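Local atomic coordinates of 2,3-bisphosphoglycerate-independent phosphoglycerate mutase (Pyrococcus horikoshii, PDB entry 2ZKT), a protein that probably interconverts 2-phosphoglycerate and 3-phosphoglycerate in glycolysis, as a metal-dependent mutase of the alkaline phosphatase superfamily. Residues Gln49-Ala63 against Thr344-Gly358. Residues are numbered along the deposited sequence; the frame is centred on the assembly and turned at random.
Sequences QDPIKPGQPAGSDTA and TGDHSTPCEVMNHSG. With ZN (zinc ion), chain G; ZN (zinc ion), chain H.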
ATOM      1  N   GLN B  49      17.283  11.797   2.498  1.00 37.36           N
ATOM      2  CA  GLN B  49      18.455  11.911   3.363  1.00 38.78           C
ATOM      3  C   GLN B  49      19.485  10.855   3.040  1.00 37.72           C
ATOM      4  O   GLN B  49      19.141   9.701   2.752  1.00 35.98           O
ATOM      5  CB  GLN B  49      18.064  11.810   4.848  1.00 36.35           C
ATOM      6  CG  GLN B  49      17.492  10.467   5.275  1.00 37.93           C
ATOM      7  CD  GLN B  49      18.544   9.506   5.829  1.00 37.71           C
ATOM      8  OE1 GLN B  49      19.752   9.758   5.762  1.00 39.68           O
ATOM      9  NE2 GLN B  49      18.077   8.391   6.373  1.00 35.75           N
ATOM     10  N   ASP B  50      20.747  11.280   3.054  1.00 39.15           N
ATOM     11  CA  ASP B  50      21.864  10.375   2.831  1.00 39.23           C
ATOM     12  C   ASP B  50      22.382  10.084   4.237  1.00 38.29           C
ATOM     13  O   ASP B  50      22.825  10.990   4.942  1.00 38.94           O
ATOM     14  CB  ASP B  50      22.962  11.051   2.003  1.00 38.06           C
ATOM     15  CG  ASP B  50      22.553  11.262   0.550  1.00 41.42           C
ATOM     16  OD1 ASP B  50      22.181  10.261  -0.119  1.00 46.40           O
ATOM     17  OD2 ASP B  50      22.612  12.421   0.074  1.00 40.58           O
ATOM     18  N   PRO B  51      22.275   8.819   4.686  1.00 40.85           N
ATOM     19  CA  PRO B  51      22.769   8.488   6.035  1.00 39.94           C
ATOM     20  C   PRO B  51      24.213   8.991   6.178  1.00 40.86           C
ATOM     21  O   PRO B  51      24.564   9.657   7.147  1.00 41.55           O
ATOM     22  CB  PRO B  51      22.707   6.959   6.065  1.00 40.47           C
ATOM     23  CG  PRO B  51      21.535   6.642   5.138  1.00 42.19           C
ATOM     24  CD  PRO B  51      21.704   7.633   3.998  1.00 38.52           C
ATOM     25  N   ILE B  52      25.048   8.686   5.187  1.00 41.82           N
ATOM     26  CA  ILE B  52      26.449   9.111   5.239  1.00 42.39           C
ATOM     27  C   ILE B  52      26.763  10.183   4.195  1.00 43.13           C
ATOM     28  O   ILE B  52      27.206  11.280   4.529  1.00 45.97           O
ATOM     29  CB  ILE B  52      27.386   7.886   5.058  1.00 42.97           C
ATOM     30  CG1 ILE B  52      27.123   6.884   6.197  1.00 46.32           C
ATOM     31  CG2 ILE B  52      28.849   8.321   5.061  1.00 44.03           C
ATOM     32  CD1 ILE B  52      27.946   5.623   6.120  1.00 54.33           C
ATOM     33  N   LYS B  53      26.528   9.859   2.927  1.00 42.87           N
ATOM     34  CA  LYS B  53      26.773  10.788   1.830  1.00 42.43           C
ATOM     35  C   LYS B  53      26.279  10.131   0.538  1.00 42.77           C
ATOM     36  O   LYS B  53      26.068   8.917   0.493  1.00 44.05           O
ATOM     37  CB  LYS B  53      28.266  11.124   1.726  1.00 43.05           C
ATOM     38  CG  LYS B  53      29.198   9.920   1.547  1.00 42.45           C
ATOM     39  CD  LYS B  53      30.666  10.367   1.368  1.00 42.82           C
ATOM     40  CE  LYS B  53      31.592   9.154   1.190  1.00 45.02           C
ATOM     41  NZ  LYS B  53      32.996   9.514   0.846  1.00 49.74           N
ATOM     42  N   PRO B  54      26.081  10.929  -0.527  1.00 42.83           N
ATOM     43  CA  PRO B  54      25.602  10.401  -1.818  1.00 42.36           C
ATOM     44  C   PRO B  54      26.315   9.118  -2.283  1.00 41.45           C
ATOM     45  O   PRO B  54      27.555   9.072  -2.390  1.00 41.01           O
ATOM     46  CB  PRO B  54      25.841  11.569  -2.777  1.00 44.18           C
ATOM     47  CG  PRO B  54      25.667  12.770  -1.892  1.00 43.65           C
ATOM     48  CD  PRO B  54      26.399  12.370  -0.626  1.00 41.75           C
ATOM     49  N   GLY B  55      25.523   8.078  -2.542  1.00 40.80           N
ATOM     50  CA  GLY B  55      26.058   6.812  -3.022  1.00 41.85           C
ATOM     51  C   GLY B  55      26.892   5.975  -2.064  1.00 41.88           C
ATOM     52  O   GLY B  55      27.514   5.003  -2.495  1.00 43.38           O
ATOM     53  N   GLN B  56      26.921   6.337  -0.778  1.00 41.64           N
ATOM     54  CA  GLN B  56      27.702   5.566   0.196  1.00 41.06           C
ATOM     55  C   GLN B  56      26.832   4.681   1.116  1.00 41.29           C
ATOM     56  O   GLN B  56      26.132   5.183   1.998  1.00 39.89           O
ATOM     57  CB  GLN B  56      28.547   6.512   1.051  1.00 40.07           C
ATOM     58  CG  GLN B  56      29.309   5.821   2.175  1.00 43.72           C
ATOM     59  CD  GLN B  56      30.266   4.742   1.673  1.00 49.05           C
ATOM     60  OE1 GLN B  56      31.264   5.035   1.017  1.00 56.45           O
ATOM     61  NE2 GLN B  56      29.956   3.484   1.986  1.00 46.80           N
ATOM     62  N   PRO B  57      26.875   3.345   0.923  1.00 41.52           N
ATOM     63  CA  PRO B  57      26.070   2.456   1.776  1.00 41.80           C
ATOM     64  C   PRO B  57      26.560   2.530   3.225  1.00 42.19           C
ATOM     65  O   PRO B  57      27.772   2.568   3.493  1.00 43.54           O
ATOM     66  CB  PRO B  57      26.313   1.062   1.179  1.00 42.46           C
ATOM     67  CG  PRO B  57      26.724   1.342  -0.242  1.00 43.54           C
ATOM     68  CD  PRO B  57      27.606   2.572  -0.104  1.00 41.62           C
ATOM     69  N   ALA B  58      25.611   2.540   4.157  1.00 41.82           N
ATOM     70  CA  ALA B  58      25.923   2.592   5.578  1.00 42.64           C
ATOM     71  C   ALA B  58      25.502   1.301   6.271  1.00 45.07           C
ATOM     72  O   ALA B  58      24.424   0.756   5.988  1.00 45.60           O
ATOM     73  CB  ALA B  58      25.192   3.762   6.225  1.00 40.60           C
ATOM     74  N   GLY B  59      26.358   0.809   7.172  1.00 45.50           N
ATOM     75  CA  GLY B  59      26.008  -0.377   7.941  1.00 45.18           C
ATOM     76  C   GLY B  59      24.919   0.100   8.895  1.00 46.94           C
ATOM     77  O   GLY B  59      24.753   1.311   9.088  1.00 46.38           O
ATOM     78  N   SER B  60      24.172  -0.821   9.500  1.00 49.93           N
ATOM     79  CA  SER B  60      23.092  -0.424  10.405  1.00 50.96           C
ATOM     80  C   SER B  60      23.553   0.442  11.592  1.00 50.42           C
ATOM     81  O   SER B  60      22.849   1.366  11.999  1.00 50.22           O
ATOM     82  CB  SER B  60      22.365  -1.669  10.932  1.00 52.70           C
ATOM     83  OG  SER B  60      20.994  -1.393  11.181  1.00 60.39           O
ATOM     84  N   ASP B  61      24.732   0.141  12.144  1.00 48.32           N
ATOM     85  CA  ASP B  61      25.251   0.893  13.295  1.00 45.27           C
ATOM     86  C   ASP B  61      25.653   2.336  12.951  1.00 45.28           C
ATOM     87  O   ASP B  61      25.237   3.279  13.640  1.00 42.75           O
ATOM     88  CB  ASP B  61      26.434   0.132  13.935  1.00 45.22           C
ATOM     89  CG  ASP B  61      27.493  -0.285  12.917  1.00 44.98           C
ATOM     90  OD1 ASP B  61      27.272  -0.090  11.696  1.00 47.95           O
ATOM     91  OD2 ASP B  61      28.549  -0.817  13.341  1.00 53.29           O
ATOM     92  N   THR B  62      26.447   2.508  11.891  1.00 44.85           N
ATOM     93  CA  THR B  62      26.887   3.839  11.454  1.00 44.00           C
ATOM     94  C   THR B  62      25.700   4.708  10.963  1.00 45.13           C
ATOM     95  O   THR B  62      25.710   5.938  11.104  1.00 43.22           O
ATOM     96  CB  THR B  62      27.939   3.736  10.302  1.00 45.83           C
ATOM     97  OG1 THR B  62      27.365   3.042   9.175  1.00 43.00           O
ATOM     98  CG2 THR B  62      29.197   2.985  10.780  1.00 43.79           C
ATOM     99  N   ALA B  63      24.678   4.059  10.390  1.00 45.10           N
ATOM    100  CA  ALA B  63      23.501   4.775   9.895  1.00 43.76           C
ATOM    101  C   ALA B  63      22.714   5.362  11.060  1.00 43.39           C
ATOM    102  O   ALA B  63      22.157   6.464  10.955  1.00 42.40           O
ATOM    103  CB  ALA B  63      22.593   3.830   9.075  1.00 43.52           C
ATOM    104  N   THR B 344      11.416   7.795   8.532  1.00 41.74           N
ATOM    105  CA  THR B 344      12.335   7.512   7.439  1.00 41.71           C
ATOM    106  C   THR B 344      12.988   6.151   7.657  1.00 41.95           C
ATOM    107  O   THR B 344      12.569   5.357   8.486  1.00 41.51           O
ATOM    108  CB  THR B 344      13.403   8.617   7.408  1.00 40.92           C
ATOM    109  OG1 THR B 344      14.172   8.499   6.206  1.00 40.39           O
ATOM    110  CG2 THR B 344      14.347   8.473   8.608  1.00 41.50           C
ATOM    111  N   GLY B 345      14.023   5.878   6.848  1.00 42.28           N
ATOM    112  CA  GLY B 345      14.803   4.671   7.079  1.00 43.68           C
ATOM    113  C   GLY B 345      16.255   5.039   7.389  1.00 44.22           C
ATOM    114  O   GLY B 345      16.753   6.081   6.985  1.00 46.89           O
ATOM    115  N   ASP B 346      16.916   4.173   8.180  1.00 43.99           N
ATOM    116  CA  ASP B 346      18.331   4.412   8.451  1.00 45.53           C
ATOM    117  C   ASP B 346      19.182   4.233   7.185  1.00 43.97           C
ATOM    118  O   ASP B 346      20.341   4.630   7.114  1.00 46.59           O
ATOM    119  CB  ASP B 346      18.789   3.446   9.551  1.00 46.35           C
ATOM    120  CG  ASP B 346      18.486   2.011   9.135  1.00 51.94           C
ATOM    121  OD1 ASP B 346      17.429   1.801   8.531  1.00 54.05           O
ATOM    122  OD2 ASP B 346      19.290   1.127   9.427  1.00 64.62           O
ATOM    123  N   HIS B 347      18.570   3.578   6.169  1.00 44.21           N
ATOM    124  CA  HIS B 347      19.264   3.401   4.894  1.00 44.50           C
ATOM    125  C   HIS B 347      18.385   2.672   3.863  1.00 44.55           C
ATOM    126  O   HIS B 347      17.285   2.212   4.150  1.00 42.72           O
ATOM    127  CB  HIS B 347      20.555   2.613   5.151  1.00 44.76           C
ATOM    128  CG  HIS B 347      20.220   1.232   5.657  1.00 49.27           C
ATOM    129  ND1 HIS B 347      19.673   0.266   4.875  1.00 53.49           N
ATOM    130  CD2 HIS B 347      20.430   0.702   6.937  1.00 51.99           C
ATOM    131  CE1 HIS B 347      19.561  -0.821   5.666  1.00 51.69           C
ATOM    132  NE2 HIS B 347      20.005  -0.588   6.907  1.00 58.05           N
ATOM    133  N   SER B 348      18.890   2.614   2.612  1.00 43.98           N
ATOM    134  CA  SER B 348      18.186   1.868   1.566  1.00 43.15           C
ATOM    135  C   SER B 348      18.662   0.414   1.499  1.00 43.47           C
ATOM    136  O   SER B 348      19.836   0.108   1.685  1.00 44.26           O
ATOM    137  CB  SER B 348      18.457   2.551   0.223  1.00 44.36           C
ATOM    138  OG  SER B 348      17.658   3.738   0.147  1.00 43.81           O
ATOM    139  N   THR B 349      17.730  -0.497   1.224  1.00 42.01           N
ATOM    140  CA  THR B 349      18.064  -1.908   1.051  1.00 42.09           C
ATOM    141  C   THR B 349      17.219  -2.409  -0.098  1.00 41.46           C
ATOM    142  O   THR B 349      16.201  -3.065   0.107  1.00 41.37           O
ATOM    143  CB  THR B 349      17.754  -2.750   2.302  1.00 41.60           C
ATOM    144  OG1 THR B 349      18.523  -2.254   3.411  1.00 41.67           O
ATOM    145  CG2 THR B 349      18.138  -4.223   2.057  1.00 38.04           C
ATOM    146  N   PRO B 350      17.627  -2.084  -1.333  1.00 41.47           N
ATOM    147  CA  PRO B 350      16.914  -2.488  -2.559  1.00 43.22           C
ATOM    148  C   PRO B 350      16.812  -4.011  -2.671  1.00 45.19           C
ATOM    149  O   PRO B 350      17.771  -4.728  -2.367  1.00 45.24           O
ATOM    150  CB  PRO B 350      17.782  -1.898  -3.681  1.00 43.18           C
ATOM    151  CG  PRO B 350      18.562  -0.795  -3.015  1.00 40.89           C
ATOM    152  CD  PRO B 350      18.877  -1.368  -1.660  1.00 40.82           C
ATOM    153  N   CYS B 351      15.652  -4.503  -3.099  1.00 47.33           N
ATOM    154  CA  CYS B 351      15.464  -5.940  -3.263  1.00 49.29           C
ATOM    155  C   CYS B 351      16.413  -6.458  -4.358  1.00 51.39           C
ATOM    156  O   CYS B 351      16.987  -7.542  -4.228  1.00 52.93           O
ATOM    157  CB  CYS B 351      14.001  -6.237  -3.625  1.00 48.89           C
ATOM    158  SG  CYS B 351      12.832  -5.963  -2.248  1.00 56.31           S
ATOM    159  N   GLU B 352      16.602  -5.671  -5.419  1.00 52.97           N
ATOM    160  CA  GLU B 352      17.493  -6.078  -6.510  1.00 54.98           C
ATOM    161  C   GLU B 352      18.967  -6.127  -6.074  1.00 54.10           C
ATOM    162  O   GLU B 352      19.804  -6.716  -6.768  1.00 55.36           O
ATOM    163  CB  GLU B 352      17.367  -5.130  -7.718  1.00 55.11           C
ATOM    164  CG  GLU B 352      18.056  -3.768  -7.543  1.00 57.16           C
ATOM    165  CD  GLU B 352      18.269  -3.027  -8.866  1.00 57.52           C
ATOM    166  OE1 GLU B 352      17.272  -2.776  -9.592  1.00 61.70           O
ATOM    167  OE2 GLU B 352      19.437  -2.694  -9.178  1.00 59.43           O
ATOM    168  N   VAL B 353      19.288  -5.501  -4.942  1.00 53.59           N
ATOM    169  CA  VAL B 353      20.675  -5.491  -4.451  1.00 51.87           C
ATOM    170  C   VAL B 353      20.890  -6.530  -3.341  1.00 52.41           C
ATOM    171  O   VAL B 353      21.998  -7.042  -3.170  1.00 52.51           O
ATOM    172  CB  VAL B 353      21.076  -4.080  -3.915  1.00 51.78           C
ATOM    173  CG1 VAL B 353      22.554  -4.070  -3.479  1.00 44.82           C
ATOM    174  CG2 VAL B 353      20.841  -3.034  -4.989  1.00 48.19           C
ATOM    175  N   MET B 354      19.822  -6.833  -2.594  1.00 52.30           N
ATOM    176  CA  MET B 354      19.873  -7.815  -1.505  1.00 54.56           C
ATOM    177  C   MET B 354      20.871  -7.438  -0.405  1.00 53.69           C
ATOM    178  O   MET B 354      21.448  -8.303   0.270  1.00 53.64           O
ATOM    179  CB  MET B 354      20.210  -9.214  -2.068  1.00 53.44           C
ATOM    180  CG  MET B 354      19.096  -9.806  -2.940  1.00 52.60           C
ATOM    181  SD  MET B 354      19.460 -11.459  -3.608  1.00 60.85           S
ATOM    182  CE  MET B 354      19.062 -12.514  -2.162  1.00 54.83           C
ATOM    183  N   ASN B 355      21.062  -6.130  -0.232  1.00 53.72           N
ATOM    184  CA  ASN B 355      21.964  -5.597   0.779  1.00 53.84           C
ATOM    185  C   ASN B 355      21.806  -4.080   0.773  1.00 52.17           C
ATOM    186  O   ASN B 355      21.154  -3.526  -0.112  1.00 53.20           O
ATOM    187  CB  ASN B 355      23.416  -5.968   0.461  1.00 55.56           C
ATOM    188  CG  ASN B 355      24.255  -6.155   1.718  1.00 60.18           C
ATOM    189  OD1 ASN B 355      24.269  -5.296   2.617  1.00 59.78           O
ATOM    190  ND2 ASN B 355      24.963  -7.282   1.789  1.00 61.41           N
ATOM    191  N   HIS B 356      22.400  -3.411   1.760  1.00 50.21           N
ATOM    192  CA  HIS B 356      22.314  -1.957   1.865  1.00 46.40           C
ATOM    193  C   HIS B 356      22.896  -1.272   0.628  1.00 46.10           C
ATOM    194  O   HIS B 356      23.941  -1.681   0.114  1.00 46.72           O
ATOM    195  CB  HIS B 356      23.086  -1.470   3.095  1.00 45.34           C
ATOM    196  CG  HIS B 356      22.607  -2.056   4.389  1.00 46.99           C
ATOM    197  ND1 HIS B 356      23.058  -1.609   5.622  1.00 47.67           N
ATOM    198  CD2 HIS B 356      21.727  -3.059   4.649  1.00 44.70           C
ATOM    199  CE1 HIS B 356      22.477  -2.314   6.584  1.00 37.44           C
ATOM    200  NE2 HIS B 356      21.665  -3.198   6.020  1.00 44.77           N
ATOM    201  N   SER B 357      22.218  -0.224   0.160  1.00 44.32           N
ATOM    202  CA  SER B 357      22.683   0.541  -0.996  1.00 44.67           C
ATOM    203  C   SER B 357      22.970   1.956  -0.505  1.00 42.69           C
ATOM    204  O   SER B 357      22.702   2.293   0.655  1.00 43.18           O
ATOM    205  CB  SER B 357      21.601   0.618  -2.077  1.00 44.51           C
ATOM    206  OG  SER B 357      20.554   1.496  -1.666  1.00 51.81           O
ATOM    207  N   GLY B 358      23.508   2.782  -1.401  1.00 42.17           N
ATOM    208  CA  GLY B 358      23.814   4.159  -1.062  1.00 40.37           C
ATOM    209  C   GLY B 358      22.683   5.103  -1.457  1.00 40.12           C
ATOM    210  O   GLY B 358      22.771   6.312  -1.216  1.00 39.10           O
TER
HETATM  211 ZN    ZN G 414      19.363  -1.125   9.197  1.00 55.00          ZN
HETATM  212 ZN    ZN H 415      20.206  -4.812   6.696  1.00 61.72          ZN
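Ser60 and Asp346 meet on one zinc ion: Ser60 OG reaches it from one segment at 2.6 Å, while Asp346 OD2 (2.3 Å) and His347 NE2 (2.4 Å) come from the other, and Asp13 completes the site. With chi1 near +60° in both Asp346 and His347 (55° and 64°), each side chain is tucked over its own backbone, and carboxylate and imidazole converge on one metal. His356 NE2 binds the second zinc at 2.3 Å, together with Asp305 and His309. Through its other nitrogen, ND1, His356 donates to Ala58 O (2.8 Å, N-H...O 162°), with the carbonyl oxygen near the ring plane; with NE2 on the zinc and ND1 on Ala58 O, the ring is held at both nitrogens. His347 CE1 lies over the centre of the His356 ring, so the ligands of the two zincs pack directly on each other.

Behind this shell, Ala63 CB and Pro51 CG both lie against the Asp346 carbonyl oxygen, each at 3.1 Å. Pro57 lies along the backbone of 356-358, and Gly358 sits against Gly55 and Gln56 where a CB would clash. Deeper, Gln49, on strand 45-50, bends at chi2 to set NE2 2.7 Å from Gly345 O. Cutting Gln49 back to an alanine would probably leave the Gly345 carbonyl without this polar neighbour and open a gap beside Thr344, just ahead of the metal-binding Asp346.

Ser60 stands in the first turn of helix 60-67, with Gly59 at the N-cap, and its hydroxyl oxygen is on the zinc, consistent with the metal-bound nucleophile of alkaline phosphatase relatives. The Ala58-His356 bond orients one ligand of the second zinc and ties the Ser60-bearing loop to it.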